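Long-range contacts in S-adenosylmethionine-dependent methyltransferase (Clostridium acetobutylicum, PDB 1Y8C), which probably transfers a methyl group from S-adenosylmethionine to an acceptor that is not known here: residues 38-43 against 98-103; 46-51 against 72-77; 116-121 against 199-204; 217-222 against 240-245. All blocks are in the same frame, centred on the assembly; numbering follows the deposited sequence.

Interaction 1 of 4, residues 38-43 against 98-103; sequences FDDYLD and INRKFD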
loop_
_atom_site.group_PDB
_atom_site.type_symbol
_atom_site.label_atom_id
_atom_site.label_comp_id
_atom_site.label_asym_id
_atom_site.label_seq_id
_atom_site.Cartn_x
_atom_site.Cartn_y
_atom_site.Cartn_z
ATOM N N PHE A 38 -7.517 -2.720 20.082
ATOM C CA PHE A 38 -8.218 -2.532 18.819
ATOM C C PHE A 38 -9.334 -1.487 18.793
ATOM O O PHE A 38 -10.467 -1.780 18.412
ATOM C CB PHE A 38 -8.739 -3.884 18.314
ATOM C CG PHE A 38 -7.641 -4.892 18.051
ATOM C CD1 PHE A 38 -6.969 -5.503 19.108
ATOM C CD2 PHE A 38 -7.247 -5.192 16.750
ATOM C CE1 PHE A 38 -5.927 -6.393 18.877
ATOM C CE2 PHE A 38 -6.204 -6.082 16.509
ATOM C CZ PHE A 38 -5.542 -6.682 17.576
ATOM N N ASP A 39 -9.001 -0.256 19.159
ATOM C CA ASP A 39 -9.986 0.805 19.140
ATOM C C ASP A 39 -10.047 1.563 17.828
ATOM O O ASP A 39 -11.100 1.612 17.191
ATOM C CB ASP A 39 -9.739 1.793 20.272
ATOM C CG ASP A 39 -10.185 1.251 21.609
ATOM O OD1 ASP A 39 -11.265 0.620 21.656
ATOM O OD2 ASP A 39 -9.471 1.462 22.618
ATOM N N ASP A 40 -8.924 2.146 17.415
ATOM C CA ASP A 40 -8.903 2.940 16.194
ATOM C C ASP A 40 -7.904 2.520 15.123
ATOM O O ASP A 40 -6.699 2.385 15.366
ATOM C CB ASP A 40 -8.711 4.406 16.572
ATOM C CG ASP A 40 -9.837 4.914 17.442
ATOM O OD1 ASP A 40 -10.974 5.051 16.925
ATOM O OD2 ASP A 40 -9.601 5.152 18.650
ATOM N N TYR A 41 -8.446 2.338 13.922
ATOM C CA TYR A 41 -7.692 1.904 12.753
ATOM C C TYR A 41 -7.781 2.842 11.542
ATOM O O TYR A 41 -8.869 3.207 11.094
ATOM C CB TYR A 41 -8.166 0.500 12.335
ATOM C CG TYR A 41 -7.670 0.066 10.968
ATOM C CD1 TYR A 41 -6.297 0.037 10.677
ATOM C CD2 TYR A 41 -8.566 -0.317 9.963
ATOM C CE1 TYR A 41 -5.829 -0.365 9.428
ATOM C CE2 TYR A 41 -8.109 -0.721 8.707
ATOM C CZ TYR A 41 -6.733 -0.742 8.450
ATOM O OH TYR A 41 -6.264 -1.135 7.218
ATOM N N LEU A 42 -6.618 3.200 11.011
ATOM C CA LEU A 42 -6.507 4.063 9.843
ATOM C C LEU A 42 -5.715 3.375 8.733
ATOM O O LEU A 42 -4.560 2.950 8.920
ATOM C CB LEU A 42 -5.790 5.367 10.202
ATOM C CG LEU A 42 -5.373 6.253 9.015
ATOM C CD1 LEU A 42 -6.598 6.969 8.463
ATOM C CD2 LEU A 42 -4.327 7.263 9.452
ATOM N N ASP A 43 -6.331 3.277 7.568
ATOM C CA ASP A 43 -5.655 2.681 6.435
ATOM C C ASP A 43 -5.440 3.768 5.382
ATOM O O ASP A 43 -6.399 4.293 4.819
ATOM C CB ASP A 43 -6.496 1.539 5.875
ATOM C CG ASP A 43 -5.844 0.880 4.694
ATOM O OD1 ASP A 43 -4.591 0.916 4.623
ATOM O OD2 ASP A 43 -6.576 0.322 3.843
ATOM N N ILE A 98 -6.249 14.642 9.353
ATOM C CA ILE A 98 -7.387 14.038 10.027
ATOM C C ILE A 98 -7.213 14.222 11.535
ATOM O O ILE A 98 -6.241 13.754 12.121
ATOM C CB ILE A 98 -7.506 12.544 9.658
ATOM C CG1 ILE A 98 -7.919 12.433 8.192
ATOM C CG2 ILE A 98 -8.532 11.839 10.546
ATOM C CD1 ILE A 98 -8.205 11.035 7.732
ATOM N N ASN A 99 -8.146 14.928 12.160
ATOM C CA ASN A 99 -8.055 15.173 13.591
ATOM C C ASN A 99 -8.413 13.905 14.351
ATOM O O ASN A 99 -9.504 13.790 14.911
ATOM C CB ASN A 99 -9.000 16.307 13.984
ATOM C CG ASN A 99 -8.884 17.513 13.058
ATOM O OD1 ASN A 99 -7.781 17.971 12.743
ATOM N ND2 ASN A 99 -10.029 18.035 12.623
ATOM N N ARG A 100 -7.482 12.959 14.379
ATOM C CA ARG A 100 -7.733 11.693 15.043
ATOM C C ARG A 100 -6.438 10.899 15.249
ATOM O O ARG A 100 -5.500 11.009 14.460
ATOM C CB ARG A 100 -8.732 10.905 14.189
ATOM C CG ARG A 100 -9.214 9.589 14.762
ATOM C CD ARG A 100 -9.996 9.787 16.041
ATOM N NE ARG A 100 -10.875 8.657 16.312
ATOM C CZ ARG A 100 -11.569 8.511 17.435
ATOM N NH1 ARG A 100 -11.473 9.430 18.392
ATOM N NH2 ARG A 100 -12.370 7.458 17.592
ATOM N N LYS A 101 -6.383 10.118 16.324
ATOM C CA LYS A 101 -5.206 9.303 16.619
ATOM C C LYS A 101 -5.606 7.845 16.487
ATOM O O LYS A 101 -6.764 7.495 16.709
ATOM C CB LYS A 101 -4.704 9.538 18.041
ATOM C CG LYS A 101 -4.201 10.928 18.342
ATOM C CD LYS A 101 -2.825 11.158 17.772
ATOM C CE LYS A 101 -2.161 12.375 18.428
ATOM N NZ LYS A 101 -1.730 12.117 19.846
ATOM N N PHE A 102 -4.645 6.993 16.154
ATOM C CA PHE A 102 -4.955 5.596 15.981
ATOM C C PHE A 102 -4.022 4.615 16.665
ATOM O O PHE A 102 -2.910 4.953 17.088
ATOM C CB PHE A 102 -5.011 5.262 14.498
ATOM C CG PHE A 102 -5.903 6.162 13.702
ATOM C CD1 PHE A 102 -5.440 7.388 13.233
ATOM C CD2 PHE A 102 -7.210 5.781 13.416
ATOM C CE1 PHE A 102 -6.268 8.213 12.479
ATOM C CE2 PHE A 102 -8.045 6.599 12.666
ATOM C CZ PHE A 102 -7.574 7.826 12.195
ATOM N N ASP A 103 -4.498 3.376 16.751
ATOM C CA ASP A 103 -3.750 2.291 17.368
ATOM C C ASP A 103 -2.953 1.592 16.292
ATOM O O ASP A 103 -1.825 1.159 16.518
ATOM C CB ASP A 103 -4.715 1.302 18.009
ATOM C CG ASP A 103 -5.485 1.916 19.152
ATOM O OD1 ASP A 103 -4.836 2.225 20.174
ATOM O OD2 ASP A 103 -6.718 2.103 19.028
#
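Leu42 sets its CB almost exactly over the middle of the Phe102 ring, 3.3 Å from the centroid and only 3° off the ring normal, a CH-pi contact. Its CG is anti to the backbone N; from there CD2 lies 3.7 Å from Phe102 CE1, while CD1 continues to CD1 of Ile98. The edge of the same ring meets the main chain at Asp40 C. Next to this apolar patch the backbone of Asp40 is gripped at both ends by one residue: Asp40 N gives a nearly straight bond (170°) of 2.7 Å to the anti lone pair of Asp103 OD2, and Asp103 N returns one of 2.8 Å to Asp40 O, in the carbonyl plane. Asp39 N adds a weak bond to the same carboxylate oxygen. The Asp40 side chain, CG beside its backbone N, forms a salt bridge from OD1 to Arg100 NH2 at 2.9 Å, but with carboxylate and guanidinium planes 66° apart the hydrogen bond in it is weak and bent. Asp40 OD2 and Asp103 OD2 lie 4.2 Å apart; Lys133 NZ makes salt bridges to both and probably offsets the repulsion between these buried acids. Farther out, Trp63 meets the Phe102 ring from the neighbouring strand, and backbone bonds from Asp40 and Leu42 to Leu104 carry the pairing onward. Here the loop 98-103 leads into strand 104-107 alongside strand 40-44, the central parallel pairing of a Rossmann-like sheet as in class I methyltransferases.

Interaction 2 of 4, residues 46-51 against 72-77; sequences CGTGNL and LSEAEN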
loop_
_atom_site.group_PDB
_atom_site.type_symbol
_atom_site.label_atom_id
_atom_site.label_comp_id
_atom_site.label_asym_id
_atom_site.label_seq_id
_atom_site.Cartn_x
_atom_site.Cartn_y
_atom_site.Cartn_z
ATOM N N CYS A 46 -6.077 3.304 0.956
ATOM C CA CYS A 46 -6.937 2.140 1.032
ATOM C C CYS A 46 -7.385 1.599 -0.329
ATOM O O CYS A 46 -7.915 0.493 -0.405
ATOM C CB CYS A 46 -8.168 2.476 1.868
ATOM S SG CYS A 46 -9.214 3.709 1.108
ATOM N N GLY A 47 -7.187 2.368 -1.393
ATOM C CA GLY A 47 -7.606 1.909 -2.705
ATOM C C GLY A 47 -9.079 1.557 -2.720
ATOM O O GLY A 47 -9.905 2.347 -2.268
ATOM N N THR A 48 -9.425 0.379 -3.231
ATOM C CA THR A 48 -10.828 -0.044 -3.243
ATOM C C THR A 48 -11.187 -0.839 -1.990
ATOM O O THR A 48 -12.172 -1.562 -1.981
ATOM C CB THR A 48 -11.159 -0.917 -4.462
ATOM O OG1 THR A 48 -10.325 -2.083 -4.444
ATOM C CG2 THR A 48 -10.947 -0.132 -5.741
ATOM N N GLY A 49 -10.366 -0.718 -0.953
ATOM C CA GLY A 49 -10.639 -1.384 0.304
ATOM C C GLY A 49 -10.437 -2.878 0.409
ATOM O O GLY A 49 -11.079 -3.525 1.238
ATOM N N ASN A 50 -9.541 -3.437 -0.397
ATOM C CA ASN A 50 -9.299 -4.875 -0.356
ATOM C C ASN A 50 -8.583 -5.328 0.898
ATOM O O ASN A 50 -8.636 -6.491 1.272
ATOM C CB ASN A 50 -8.519 -5.314 -1.595
ATOM C CG ASN A 50 -9.392 -5.360 -2.822
ATOM O OD1 ASN A 50 -10.565 -5.716 -2.731
ATOM N ND2 ASN A 50 -8.833 -5.018 -3.977
ATOM N N LEU A 51 -7.927 -4.396 1.562
ATOM C CA LEU A 51 -7.202 -4.726 2.769
ATOM C C LEU A 51 -8.001 -4.195 3.959
ATOM O O LEU A 51 -7.998 -4.776 5.042
ATOM C CB LEU A 51 -5.828 -4.075 2.690
ATOM C CG LEU A 51 -4.626 -4.715 3.364
ATOM C CD1 LEU A 51 -3.389 -4.367 2.563
ATOM C CD2 LEU A 51 -4.499 -4.240 4.786
ATOM N N LEU A 72 -12.286 5.532 -3.794
ATOM C CA LEU A 72 -12.970 5.690 -2.521
ATOM C C LEU A 72 -14.408 5.261 -2.654
ATOM O O LEU A 72 -14.945 4.554 -1.802
ATOM C CB LEU A 72 -12.917 7.138 -2.051
ATOM C CG LEU A 72 -11.731 7.492 -1.162
ATOM C CD1 LEU A 72 -11.936 8.905 -0.648
ATOM C CD2 LEU A 72 -11.623 6.513 0.010
ATOM N N SER A 73 -15.025 5.700 -3.742
ATOM C CA SER A 73 -16.413 5.369 -4.024
ATOM C C SER A 73 -16.586 3.842 -4.082
ATOM O O SER A 73 -17.529 3.296 -3.501
ATOM C CB SER A 73 -16.831 6.016 -5.345
ATOM O OG SER A 73 -18.185 5.744 -5.627
ATOM N N GLU A 74 -15.674 3.154 -4.769
ATOM C CA GLU A 74 -15.748 1.703 -4.849
ATOM C C GLU A 74 -15.699 1.107 -3.458
ATOM O O GLU A 74 -16.578 0.341 -3.067
ATOM C CB GLU A 74 -14.594 1.134 -5.674
ATOM C CG GLU A 74 -14.804 1.222 -7.169
ATOM C CD GLU A 74 -16.018 0.430 -7.629
ATOM O OE1 GLU A 74 -17.160 0.862 -7.353
ATOM O OE2 GLU A 74 -15.827 -0.636 -8.252
ATOM N N ALA A 75 -14.665 1.458 -2.709
ATOM C CA ALA A 75 -14.512 0.946 -1.358
ATOM C C ALA A 75 -15.776 1.210 -0.546
ATOM O O ALA A 75 -16.231 0.342 0.191
ATOM C CB ALA A 75 -13.307 1.596 -0.690
ATOM N N GLU A 76 -16.347 2.402 -0.691
ATOM C CA GLU A 76 -17.562 2.747 0.036
ATOM C C GLU A 76 -18.696 1.777 -0.281
ATOM O O GLU A 76 -19.411 1.331 0.619
ATOM C CB GLU A 76 -18.003 4.167 -0.296
ATOM C CG GLU A 76 -19.252 4.601 0.444
ATOM C CD GLU A 76 -19.522 6.083 0.297
ATOM O OE1 GLU A 76 -19.847 6.528 -0.834
ATOM O OE2 GLU A 76 -19.401 6.805 1.321
ATOM N N ASN A 77 -18.870 1.447 -1.554
ATOM C CA ASN A 77 -19.925 0.518 -1.922
ATOM C C ASN A 77 -19.655 -0.847 -1.308
ATOM O O ASN A 77 -20.573 -1.523 -0.829
ATOM C CB ASN A 77 -20.018 0.409 -3.434
ATOM C CG ASN A 77 -20.312 1.741 -4.076
ATOM O OD1 ASN A 77 -21.203 2.475 -3.630
ATOM N ND2 ASN A 77 -19.565 2.070 -5.127
#
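The turn after strand 40-44 is the glycine-rich loop of a Rossmann-like methyltransferase, which in relatives borders the S-adenosylmethionine site; here it packs on helix 69-81. Cys46 opens it, with SG held between backbone N and carbonyl carbon (chi1 66°), the crowded position, and so directed at the helix, where it meets Leu72 CD2 at 3.9 Å. From Cys46 to Gly49 the chain makes a type II' turn, closed by a bond of 2.8 Å from Gly49 N to Cys46 O. Gly47, in the second position, has the positive phi (56°) that suits glycine; its N is bound by Asp66 OD2, and its O lies 3.8 Å from the Ala75 methyl. Thr48 comes closest to the helix, its CA 4.3 Å from that of Ala75. Its CG2, anti to the carbonyl carbon, runs alongside the base of Glu74 and touches CB at 3.9 Å, the two side chains pointing the same way. Beyond CB the Glu74 chain bends away at chi2, and its OE2 accepts from Asn4 N of helix 3-15; Asn4 OD1 is weakly bonded to Thr48 OG1, so the N-terminal helix shares this corner. Lys78 NZ, one turn on from Glu74, donates to Thr48 O. Gly49 has no side chain, and the methyl of Ala75 fits directly against the main chain of the turn: Ala75 CB rests 3.5 Å from Thr48 C, while Ala75 CA makes a C-H...O contact of 3.5 Å with Thr48 O.

Interaction 3 of 4, residues 116-121 against 199-204; sequences IDSDDL and EERAYK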
loop_
_atom_site.group_PDB
_atom_site.type_symbol
_atom_site.label_atom_id
_atom_site.label_comp_id
_atom_site.label_asym_id
_atom_site.label_seq_id
_atom_site.Cartn_x
_atom_site.Cartn_y
_atom_site.Cartn_z
ATOM N N ILE A 116 7.752 9.939 -4.724
ATOM C CA ILE A 116 9.080 10.006 -5.325
ATOM C C ILE A 116 10.013 11.101 -4.850
ATOM O O ILE A 116 11.188 11.098 -5.189
ATOM C CB ILE A 116 8.969 10.068 -6.860
ATOM C CG1 ILE A 116 8.269 11.353 -7.299
ATOM C CG2 ILE A 116 8.187 8.856 -7.353
ATOM C CD1 ILE A 116 8.171 11.484 -8.817
ATOM N N ASP A 117 9.495 12.026 -4.057
ATOM C CA ASP A 117 10.308 13.112 -3.540
ATOM C C ASP A 117 10.686 12.835 -2.083
ATOM O O ASP A 117 9.813 12.702 -1.227
ATOM C CB ASP A 117 9.519 14.413 -3.624
ATOM C CG ASP A 117 10.402 15.623 -3.518
ATOM O OD1 ASP A 117 11.217 15.671 -2.573
ATOM O OD2 ASP A 117 10.282 16.525 -4.379
ATOM N N SER A 118 11.978 12.755 -1.791
ATOM C CA SER A 118 12.414 12.478 -0.425
ATOM C C SER A 118 11.774 13.395 0.619
ATOM O O SER A 118 11.487 12.967 1.735
ATOM C CB SER A 118 13.929 12.599 -0.320
ATOM O OG SER A 118 14.344 13.901 -0.693
ATOM N N ASP A 119 11.560 14.657 0.265
ATOM C CA ASP A 119 10.963 15.589 1.208
ATOM C C ASP A 119 9.526 15.258 1.531
ATOM O O ASP A 119 9.121 15.303 2.694
ATOM C CB ASP A 119 11.079 17.013 0.692
ATOM C CG ASP A 119 12.431 17.606 0.993
ATOM O OD1 ASP A 119 12.863 17.468 2.162
ATOM O OD2 ASP A 119 13.067 18.199 0.089
ATOM N N ASP A 120 8.754 14.925 0.505
ATOM C CA ASP A 120 7.365 14.568 0.711
ATOM C C ASP A 120 7.269 13.270 1.505
ATOM O O ASP A 120 6.269 13.018 2.173
ATOM C CB ASP A 120 6.647 14.398 -0.624
ATOM C CG ASP A 120 6.315 15.713 -1.274
ATOM O OD1 ASP A 120 5.876 16.630 -0.552
ATOM O OD2 ASP A 120 6.476 15.833 -2.511
ATOM N N LEU A 121 8.306 12.442 1.420
ATOM C CA LEU A 121 8.320 11.179 2.140
ATOM C C LEU A 121 8.561 11.460 3.617
ATOM O O LEU A 121 8.028 10.767 4.489
ATOM C CB LEU A 121 9.413 10.259 1.588
ATOM C CG LEU A 121 9.446 8.826 2.129
ATOM C CD1 LEU A 121 8.163 8.088 1.775
ATOM C CD2 LEU A 121 10.638 8.127 1.550
ATOM N N GLU A 199 4.616 5.993 -11.309
ATOM C CA GLU A 199 6.028 6.252 -11.112
ATOM C C GLU A 199 6.365 5.910 -9.669
ATOM O O GLU A 199 5.716 6.404 -8.749
ATOM C CB GLU A 199 6.284 7.719 -11.385
ATOM C CG GLU A 199 7.684 8.075 -11.788
ATOM C CD GLU A 199 7.712 9.424 -12.491
ATOM O OE1 GLU A 199 7.275 10.423 -11.872
ATOM O OE2 GLU A 199 8.163 9.482 -13.658
ATOM N N GLU A 200 7.361 5.048 -9.474
ATOM C CA GLU A 200 7.780 4.648 -8.125
ATOM C C GLU A 200 9.284 4.891 -7.939
ATOM O O GLU A 200 10.076 4.679 -8.859
ATOM C CB GLU A 200 7.459 3.157 -7.869
ATOM C CG GLU A 200 6.007 2.876 -7.435
ATOM C CD GLU A 200 5.763 1.428 -6.964
ATOM O OE1 GLU A 200 6.696 0.795 -6.407
ATOM O OE2 GLU A 200 4.619 0.935 -7.122
ATOM N N ARG A 201 9.680 5.359 -6.761
ATOM C CA ARG A 201 11.091 5.591 -6.518
ATOM C C ARG A 201 11.684 4.396 -5.809
ATOM O O ARG A 201 11.045 3.787 -4.949
ATOM C CB ARG A 201 11.337 6.838 -5.666
ATOM C CG ARG A 201 12.702 7.431 -5.966
ATOM C CD ARG A 201 13.463 7.896 -4.748
ATOM N NE ARG A 201 13.321 9.334 -4.526
ATOM C CZ ARG A 201 14.275 10.104 -4.002
ATOM N NH1 ARG A 201 15.441 9.573 -3.651
ATOM N NH2 ARG A 201 14.068 11.406 -3.817
ATOM N N ALA A 202 12.913 4.057 -6.169
ATOM C CA ALA A 202 13.570 2.928 -5.548
ATOM C C ALA A 202 14.377 3.412 -4.355
ATOM O O ALA A 202 15.499 3.888 -4.503
ATOM C CB ALA A 202 14.463 2.232 -6.556
ATOM N N TYR A 203 13.789 3.284 -3.170
ATOM C CA TYR A 203 14.435 3.701 -1.933
ATOM C C TYR A 203 15.255 2.577 -1.309
ATOM O O TYR A 203 14.824 1.422 -1.282
ATOM C CB TYR A 203 13.387 4.164 -0.917
ATOM C CG TYR A 203 12.757 5.500 -1.217
ATOM C CD1 TYR A 203 11.391 5.606 -1.494
ATOM C CD2 TYR A 203 13.517 6.671 -1.185
ATOM C CE1 TYR A 203 10.803 6.844 -1.729
ATOM C CE2 TYR A 203 12.936 7.913 -1.413
ATOM C CZ TYR A 203 11.583 7.994 -1.684
ATOM O OH TYR A 203 11.009 9.225 -1.911
ATOM N N LYS A 204 16.433 2.919 -0.801
ATOM C CA LYS A 204 17.290 1.931 -0.154
ATOM C C LYS A 204 16.904 1.848 1.313
ATOM O O LYS A 204 16.558 2.856 1.923
ATOM C CB LYS A 204 18.761 2.327 -0.291
ATOM C CG LYS A 204 19.260 2.290 -1.722
ATOM C CD LYS A 204 20.761 2.485 -1.795
ATOM C CE LYS A 204 21.282 2.256 -3.204
ATOM N NZ LYS A 204 22.767 2.407 -3.254
HETATM O O HOH W 1 16.763 12.721 -2.468
#
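The start of helix 118-129, capped by Asp117, is met here by the end of strand 191-201, the last strand of the antiparallel sheet, where the chain leaves it for helix 205-214. Asp117 OD1 accepts from Asp119 N with its anti lone pair, a capping bond at the first turn. Arg201 reaches the residue before the cap: CG is anti to the backbone N, the chain bends at chi2 and chi3, and the guanidinium grips Ile116 O side-on, with NE at 2.8 Å (160°) and NH2 at 3.2 Å. The oxygen lies in the guanidinium plane, but NE stands above the carbonyl plane, 44° out of it, and so is not on a lone pair of the oxygen. A water links Arg201 NH2, from which it accepts, to Ser118 OG. The Tyr203 ring is packed on both faces: on one, Leu121 CD2 makes a CH-pi contact 3.6 Å from the centroid, and on the opposite one Arg201 CD lies 3.4 Å above the plane. Tyr203 OH, beside the carbonyl carbons of Ile116 and Asp117, is hydrogen-bonded to Ile115 O. At the other end, Ile116 CD1 touches Glu199 OE1 at 3.4 Å, and its CG2 lies against the strand backbone. The positive charge of Arg201 near a helix N terminus would probably be unfavourable by itself; the Asp117 carboxylate, with OD1 5.3 Å from Arg201 NH2, may offset it. The contact thus joins an N-capped helix of the Rossmann-like methyltransferase core to the four-stranded antiparallel sheet added to it.

Interaction 4 of 4, residues 217-222 against 240-245; sequences LNILDK and YLVKLG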
loop_
_atom_site.group_PDB
_atom_site.type_symbol
_atom_site.label_atom_id
_atom_site.label_comp_id
_atom_site.label_asym_id
_atom_site.label_seq_id
_atom_site.Cartn_x
_atom_site.Cartn_y
_atom_site.Cartn_z
ATOM N N LEU A 217 10.151 8.011 14.399
ATOM C CA LEU A 217 9.578 6.671 14.443
ATOM C C LEU A 217 10.671 5.616 14.659
ATOM O O LEU A 217 11.737 5.697 14.060
ATOM C CB LEU A 217 8.832 6.399 13.142
ATOM C CG LEU A 217 7.616 7.298 12.933
ATOM C CD1 LEU A 217 7.019 7.079 11.554
ATOM C CD2 LEU A 217 6.598 7.000 14.012
ATOM N N ASN A 218 10.412 4.634 15.520
ATOM C CA ASN A 218 11.384 3.573 15.801
ATOM C C ASN A 218 10.975 2.256 15.120
ATOM O O ASN A 218 9.791 1.904 15.082
ATOM C CB ASN A 218 11.509 3.366 17.326
ATOM C CG ASN A 218 12.523 2.278 17.702
ATOM O OD1 ASN A 218 13.713 2.379 17.379
ATOM N ND2 ASN A 218 12.051 1.235 18.395
ATOM N N ILE A 219 11.954 1.529 14.586
ATOM C CA ILE A 219 11.669 0.264 13.909
ATOM C C ILE A 219 11.482 -0.890 14.889
ATOM O O ILE A 219 12.330 -1.140 15.746
ATOM C CB ILE A 219 12.789 -0.106 12.903
ATOM C CG1 ILE A 219 12.940 1.000 11.861
ATOM C CG2 ILE A 219 12.445 -1.407 12.184
ATOM C CD1 ILE A 219 14.029 0.737 10.858
ATOM N N LEU A 220 10.358 -1.586 14.759
ATOM C CA LEU A 220 10.044 -2.709 15.633
ATOM C C LEU A 220 10.333 -4.021 14.918
ATOM O O LEU A 220 10.463 -5.073 15.541
ATOM C CB LEU A 220 8.569 -2.656 16.048
ATOM C CG LEU A 220 8.272 -2.375 17.527
ATOM C CD1 LEU A 220 9.007 -1.126 17.996
ATOM C CD2 LEU A 220 6.778 -2.213 17.713
ATOM N N ASP A 221 10.431 -3.959 13.600
ATOM C CA ASP A 221 10.714 -5.147 12.836
ATOM C C ASP A 221 10.740 -4.815 11.363
ATOM O O ASP A 221 10.019 -3.935 10.903
ATOM C CB ASP A 221 9.671 -6.232 13.110
ATOM C CG ASP A 221 10.277 -7.638 13.108
ATOM O OD1 ASP A 221 11.199 -7.896 12.297
ATOM O OD2 ASP A 221 9.818 -8.484 13.909
ATOM N N LYS A 222 11.599 -5.528 10.642
ATOM C CA LYS A 222 11.774 -5.370 9.208
ATOM C C LYS A 222 11.825 -6.777 8.616
ATOM O O LYS A 222 12.859 -7.449 8.679
ATOM C CB LYS A 222 13.079 -4.634 8.912
ATOM C CG LYS A 222 13.289 -4.397 7.433
ATOM C CD LYS A 222 14.488 -3.509 7.132
ATOM C CE LYS A 222 15.809 -4.139 7.571
ATOM N NZ LYS A 222 16.988 -3.343 7.097
ATOM N N TYR A 240 7.739 -3.032 6.837
ATOM C CA TYR A 240 8.232 -2.378 8.037
ATOM C C TYR A 240 7.139 -2.289 9.098
ATOM O O TYR A 240 5.948 -2.126 8.797
ATOM C CB TYR A 240 8.698 -0.955 7.746
ATOM C CG TYR A 240 10.063 -0.831 7.111
ATOM C CD1 TYR A 240 10.214 -0.832 5.721
ATOM C CD2 TYR A 240 11.202 -0.670 7.899
ATOM C CE1 TYR A 240 11.460 -0.668 5.128
ATOM C CE2 TYR A 240 12.459 -0.507 7.321
ATOM C CZ TYR A 240 12.576 -0.505 5.932
ATOM O OH TYR A 240 13.817 -0.319 5.370
ATOM N N LEU A 241 7.568 -2.386 10.347
ATOM C CA LEU A 241 6.676 -2.290 11.486
ATOM C C LEU A 241 7.320 -1.294 12.447
ATOM O O LEU A 241 8.369 -1.568 13.020
ATOM C CB LEU A 241 6.547 -3.646 12.149
ATOM C CG LEU A 241 5.156 -3.825 12.738
ATOM C CD1 LEU A 241 4.608 -5.177 12.292
ATOM C CD2 LEU A 241 5.200 -3.696 14.255
ATOM N N VAL A 242 6.688 -0.135 12.618
ATOM C CA VAL A 242 7.232 0.898 13.486
ATOM C C VAL A 242 6.233 1.441 14.505
ATOM O O VAL A 242 5.031 1.154 14.440
ATOM C CB VAL A 242 7.779 2.076 12.644
ATOM C CG1 VAL A 242 8.531 1.538 11.436
ATOM C CG2 VAL A 242 6.640 2.989 12.213
ATOM N N LYS A 243 6.755 2.230 15.444
ATOM C CA LYS A 243 5.950 2.854 16.490
ATOM C C LYS A 243 6.559 4.195 16.883
ATOM O O LYS A 243 7.665 4.533 16.455
ATOM C CB LYS A 243 5.864 1.963 17.736
ATOM C CG LYS A 243 7.191 1.666 18.397
ATOM C CD LYS A 243 7.021 1.360 19.880
ATOM C CE LYS A 243 6.027 0.220 20.141
ATOM N NZ LYS A 243 4.598 0.663 20.306
ATOM N N LEU A 244 5.831 4.953 17.700
ATOM C CA LEU A 244 6.293 6.259 18.150
ATOM C C LEU A 244 7.503 6.121 19.034
ATOM O O LEU A 244 7.444 5.450 20.063
ATOM C CB LEU A 244 5.202 6.962 18.934
ATOM C CG LEU A 244 4.676 8.250 18.334
ATOM C CD1 LEU A 244 4.341 8.064 16.870
ATOM C CD2 LEU A 244 3.454 8.650 19.127
ATOM N N GLY A 245 8.594 6.768 18.639
ATOM C CA GLY A 245 9.814 6.693 19.419
ATOM C C GLY A 245 10.126 7.964 20.184
ATOM O O GLY A 245 10.019 8.007 21.413
#
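Strands 217-219 and 240-244 run antiparallel at 139° with their axes 4.6 Å apart, and their ladder is interrupted by a classic beta bulge in which Leu220 and Asp221 both face Leu241. Strand 217-224 forms an edge of the seven-stranded sheet, and this antiparallel pair completes its far end, as in class I methyltransferases. Before the bulge, Asn218 and Lys243 exchange two bonds, the one from Asn218 N to Lys243 O (2.9 Å) nearly along the C=O axis. At the bulge Leu241 O takes a short bond of 2.6 Å from Leu220 N and a weak one from Asp221 N, after which Leu241 N donates to Asp221 O at 3.0 Å. On the face carrying Ile219, Val242, Lys222 and Tyr240, helix 205-214 lies close by. Ile219 CD1 comes to the edge of the Tyr240 ring, near its plane, 4.1 Å from CE2. Lys222 runs beside Tyr240, placing CG over one ring face and CD 3.6 Å from CE2. The polar ends part: Lys222 NZ forms a salt bridge with Glu205, while Tyr240 OH bonds to Glu209. Leu217 CD2 meets Leu244 CD1 at 3.8 Å. Bulged out of the ladder, Leu220 crosses the aliphatic part of Lys243 obliquely; Lys243 is bent at chi3 and chi4, and Leu220 CD1 sits 3.4 Å from Lys243 CG.

From the N terminus, residues 38-43 open interaction 1, which closes at 98-103 and brings the first strand of the parallel sheet up to the entry of the fourth, 104-107. Nested inside that loop, interaction 2 seats the turn after strand 40-44 on helix 69-81; the two contacts follow directly along the chain but do not otherwise touch. Interaction 3 opens only after interaction 1 has closed and spans the antiparallel sheet, fastening its last strand to helix 118-129. Interaction 4 comes last, a short closure between the final two strands. No loops cross. Interactions 1 and 4 reach the same sheet with centres about 17 Å apart, whereas 2 lies across the chain's centre from 3 and 4.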